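Long-range contact in phosphatidylethanolamine-binding protein, putative (Plasmodium falciparum, PDB 2R77), which probably binds phosphatidylethanolamine and may regulate protein kinase activity: residues Y95-L99 against G141-R146. Numbering follows the deposited sequence.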
ATOM      1  N   TYR A  95       3.451  -7.375 -10.322  1.00 11.87           N
ATOM      2  CA  TYR A  95       4.031  -6.722 -11.497  1.00 13.18           C
ATOM      3  C   TYR A  95       5.183  -7.569 -12.051  1.00 13.31           C
ATOM      4  O   TYR A  95       6.135  -7.852 -11.330  1.00 13.51           O
ATOM      5  CB  TYR A  95       4.531  -5.333 -11.128  1.00 13.44           C
ATOM      6  CG  TYR A  95       5.278  -4.692 -12.253  1.00 14.11           C
ATOM      7  CD1 TYR A  95       4.595  -4.170 -13.347  1.00 12.11           C
ATOM      8  CD2 TYR A  95       6.664  -4.633 -12.239  1.00 15.51           C
ATOM      9  CE1 TYR A  95       5.284  -3.571 -14.420  1.00 13.92           C
ATOM     10  CE2 TYR A  95       7.371  -4.064 -13.302  1.00 16.41           C
ATOM     11  CZ  TYR A  95       6.660  -3.522 -14.394  1.00 16.55           C
ATOM     12  OH  TYR A  95       7.332  -2.936 -15.468  1.00 19.85           O
ATOM     13  N   PRO A  96       5.136  -7.916 -13.355  1.00 13.19           N
ATOM     14  CA  PRO A  96       4.160  -7.519 -14.374  1.00 13.61           C
ATOM     15  C   PRO A  96       2.816  -8.257 -14.362  1.00 12.20           C
ATOM     16  O   PRO A  96       1.817  -7.736 -14.913  1.00 13.14           O
ATOM     17  CB  PRO A  96       4.880  -7.843 -15.688  1.00 12.74           C
ATOM     18  CG  PRO A  96       5.752  -8.986 -15.375  1.00 13.77           C
ATOM     19  CD  PRO A  96       6.191  -8.784 -13.917  1.00 12.85           C
ATOM     20  N   SER A  97       2.773  -9.446 -13.756  1.00 13.38           N
ATOM     21  CA  SER A  97       1.546 -10.241 -13.801  1.00 12.68           C
ATOM     22  C   SER A  97       1.260 -10.994 -12.520  1.00 11.96           C
ATOM     23  O   SER A  97       2.180 -11.501 -11.896  1.00 11.96           O
ATOM     24  CB  SER A  97       1.635 -11.252 -14.955  1.00 12.95           C
ATOM     25  OG  SER A  97       0.466 -12.057 -15.080  1.00 12.61           O
ATOM     26  N   ARG A  98      -0.029 -11.089 -12.175  1.00 12.21           N
ATOM     27  CA  ARG A  98      -0.521 -11.987 -11.110  1.00 13.22           C
ATOM     28  C   ARG A  98      -0.243 -13.480 -11.448  1.00 13.60           C
ATOM     29  O   ARG A  98      -0.074 -14.329 -10.556  1.00 14.44           O
ATOM     30  CB  ARG A  98      -2.021 -11.757 -10.943  1.00 13.17           C
ATOM     31  CG  ARG A  98      -2.763 -12.738  -9.994  1.00 13.68           C
ATOM     32  CD  ARG A  98      -2.269 -12.570  -8.550  1.00 15.56           C
ATOM     33  NE  ARG A  98      -2.943 -13.504  -7.625  1.00 16.85           N
ATOM     34  CZ  ARG A  98      -4.170 -13.328  -7.118  1.00 18.45           C
ATOM     35  NH1 ARG A  98      -4.648 -14.256  -6.290  1.00 17.77           N
ATOM     36  NH2 ARG A  98      -4.931 -12.241  -7.400  1.00 18.21           N
ATOM     37  N   LEU A  99      -0.171 -13.758 -12.743  1.00 13.00           N
ATOM     38  CA  LEU A  99      -0.272 -15.107 -13.274  1.00 13.24           C
ATOM     39  C   LEU A  99       1.061 -15.800 -13.494  1.00 13.42           C
ATOM     40  O   LEU A  99       1.082 -17.001 -13.790  1.00 12.56           O
ATOM     41  CB  LEU A  99      -1.027 -15.049 -14.594  1.00 12.46           C
ATOM     42  CG  LEU A  99      -2.398 -14.375 -14.589  1.00 12.47           C
ATOM     43  CD1 LEU A  99      -3.052 -14.566 -15.935  1.00 13.57           C
ATOM     44  CD2 LEU A  99      -3.259 -14.973 -13.497  1.00 11.69           C
ATOM     45  N   GLY A 141      -4.877  -8.564 -19.331  1.00 15.17           N
ATOM     46  CA  GLY A 141      -4.575 -10.006 -19.458  1.00 16.25           C
ATOM     47  C   GLY A 141      -3.422 -10.465 -18.581  1.00 15.79           C
ATOM     48  O   GLY A 141      -2.695 -11.406 -18.932  1.00 17.29           O
ATOM     49  N   THR A 142      -3.239  -9.794 -17.432  1.00 14.69           N
ATOM     50  CA  THR A 142      -2.198 -10.172 -16.469  1.00 13.39           C
ATOM     51  C   THR A 142      -2.796 -10.493 -15.082  1.00 13.05           C
ATOM     52  O   THR A 142      -2.141 -10.288 -14.036  1.00 13.41           O
ATOM     53  CB  THR A 142      -1.053  -9.094 -16.375  1.00 12.92           C
ATOM     54  OG1 THR A 142      -1.594  -7.861 -15.868  1.00 12.67           O
ATOM     55  CG2 THR A 142      -0.378  -8.864 -17.778  1.00 13.45           C
ATOM     56  N   GLY A 143      -4.033 -11.003 -15.093  1.00 12.14           N
ATOM     57  CA  GLY A 143      -4.720 -11.457 -13.895  1.00 12.39           C
ATOM     58  C   GLY A 143      -5.169 -10.321 -12.981  1.00 12.20           C
ATOM     59  O   GLY A 143      -5.070  -9.138 -13.330  1.00 11.96           O
ATOM     60  N   LEU A 144      -5.677 -10.707 -11.809  1.00 12.06           N
ATOM     61  CA  LEU A 144      -6.158  -9.772 -10.796  1.00 11.88           C
ATOM     62  C   LEU A 144      -4.991  -9.324  -9.894  1.00 12.32           C
ATOM     63  O   LEU A 144      -4.474 -10.095  -9.060  1.00 11.90           O
ATOM     64  CB  LEU A 144      -7.233 -10.456  -9.948  1.00 12.27           C
ATOM     65  CG  LEU A 144      -8.574 -10.638 -10.664  1.00 12.02           C
ATOM     66  CD1 LEU A 144      -9.414 -11.693  -9.944  1.00 13.20           C
ATOM     67  CD2 LEU A 144      -9.390  -9.329 -10.851  1.00 13.69           C
ATOM     68  N   HIS A 145      -4.507  -8.105 -10.124  1.00 11.40           N
ATOM     69  CA  HIS A 145      -3.442  -7.572  -9.281  1.00 11.49           C
ATOM     70  C   HIS A 145      -3.982  -7.219  -7.885  1.00 11.33           C
ATOM     71  O   HIS A 145      -5.021  -6.572  -7.772  1.00 11.01           O
ATOM     72  CB  HIS A 145      -2.805  -6.349  -9.934  1.00 12.15           C
ATOM     73  CG  HIS A 145      -2.101  -6.636 -11.225  1.00 11.21           C
ATOM     74  ND1 HIS A 145      -0.906  -6.032 -11.573  1.00 11.72           N
ATOM     75  CD2 HIS A 145      -2.464  -7.400 -12.291  1.00 11.68           C
ATOM     76  CE1 HIS A 145      -0.531  -6.468 -12.772  1.00 11.18           C
ATOM     77  NE2 HIS A 145      -1.459  -7.302 -13.220  1.00 11.46           N
ATOM     78  N   ARG A 146      -3.238  -7.604  -6.846  1.00 11.42           N
ATOM     79  CA  ARG A 146      -3.679  -7.412  -5.463  1.00 10.53           C
ATOM     80  C   ARG A 146      -3.172  -6.053  -4.976  1.00 11.18           C
ATOM     81  O   ARG A 146      -2.247  -5.975  -4.149  1.00 11.02           O
ATOM     82  CB  ARG A 146      -3.173  -8.565  -4.587  1.00 10.89           C
ATOM     83  CG  ARG A 146      -3.869  -9.894  -4.957  1.00 12.55           C
ATOM     84  CD  ARG A 146      -3.122 -11.092  -4.419  1.00 15.15           C
ATOM     85  NE  ARG A 146      -1.910 -11.389  -5.183  1.00 14.75           N
ATOM     86  CZ  ARG A 146      -1.145 -12.462  -4.995  1.00 16.70           C
ATOM     87  NH1 ARG A 146      -1.459 -13.370  -4.056  1.00 16.67           N
ATOM     88  NH2 ARG A 146      -0.058 -12.633  -5.741  1.00 17.03           N
TER
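Ser97 and Thr142 mark the closest backbone approach of two loops that run nearly at right angles to each other, their CA atoms 4.6 Å apart, and one backbone bond ties the loops, from Arg98 N to Thr142 O at 2.9 Å. The loop of 95-99 leaves strand 84-95 through a cis peptide before Pro96; that of 141-146 leads into strand 148-155, the neighbour of 84-95 in the five-stranded antiparallel sheet. Here the DPDxP motif of the family (Asp92 to Pro96) meets its GxHR motif (Gly143 to Arg146), which in relatives line the anion-binding pocket and probably do so here. Arg98 covers the most ground. Its chain starts anti to the backbone N and turns about the CB-CG bond (chi2 65°), which carries the guanidinium past the Leu144 carbonyl. There NH2 gives a fairly straight bond to Leu144 O, 2.8 Å long and in the plane of the guanidinium. Across one face of this group lies Arg146: the two guanidinium planes are only 10° apart, with Arg98 NE above the centre of the Arg146 group and 3.4 Å from Arg146 CZ. At the other end the His145 ring turns its edge to Pro96, with CE1 3.4 Å from Pro96 O, and its NE2 donates to Thr142 OG1 within its own loop. ND1 is held by Asp92, so both ring nitrogens are engaged and the ring's rotation is fixed. Ser97 OG accepts from Leu99 N at 3.0 Å, an ST turn that shapes the 95-99 loop, and Leu99 CG rests 3.8 Å from Gly143 CA. The close approach of two like charges is probably tolerated because each guanidinium also has oxygen partners: Leu144 O and Gln203 for Arg98, Asp94 and the Asp28 carbonyl for Arg146.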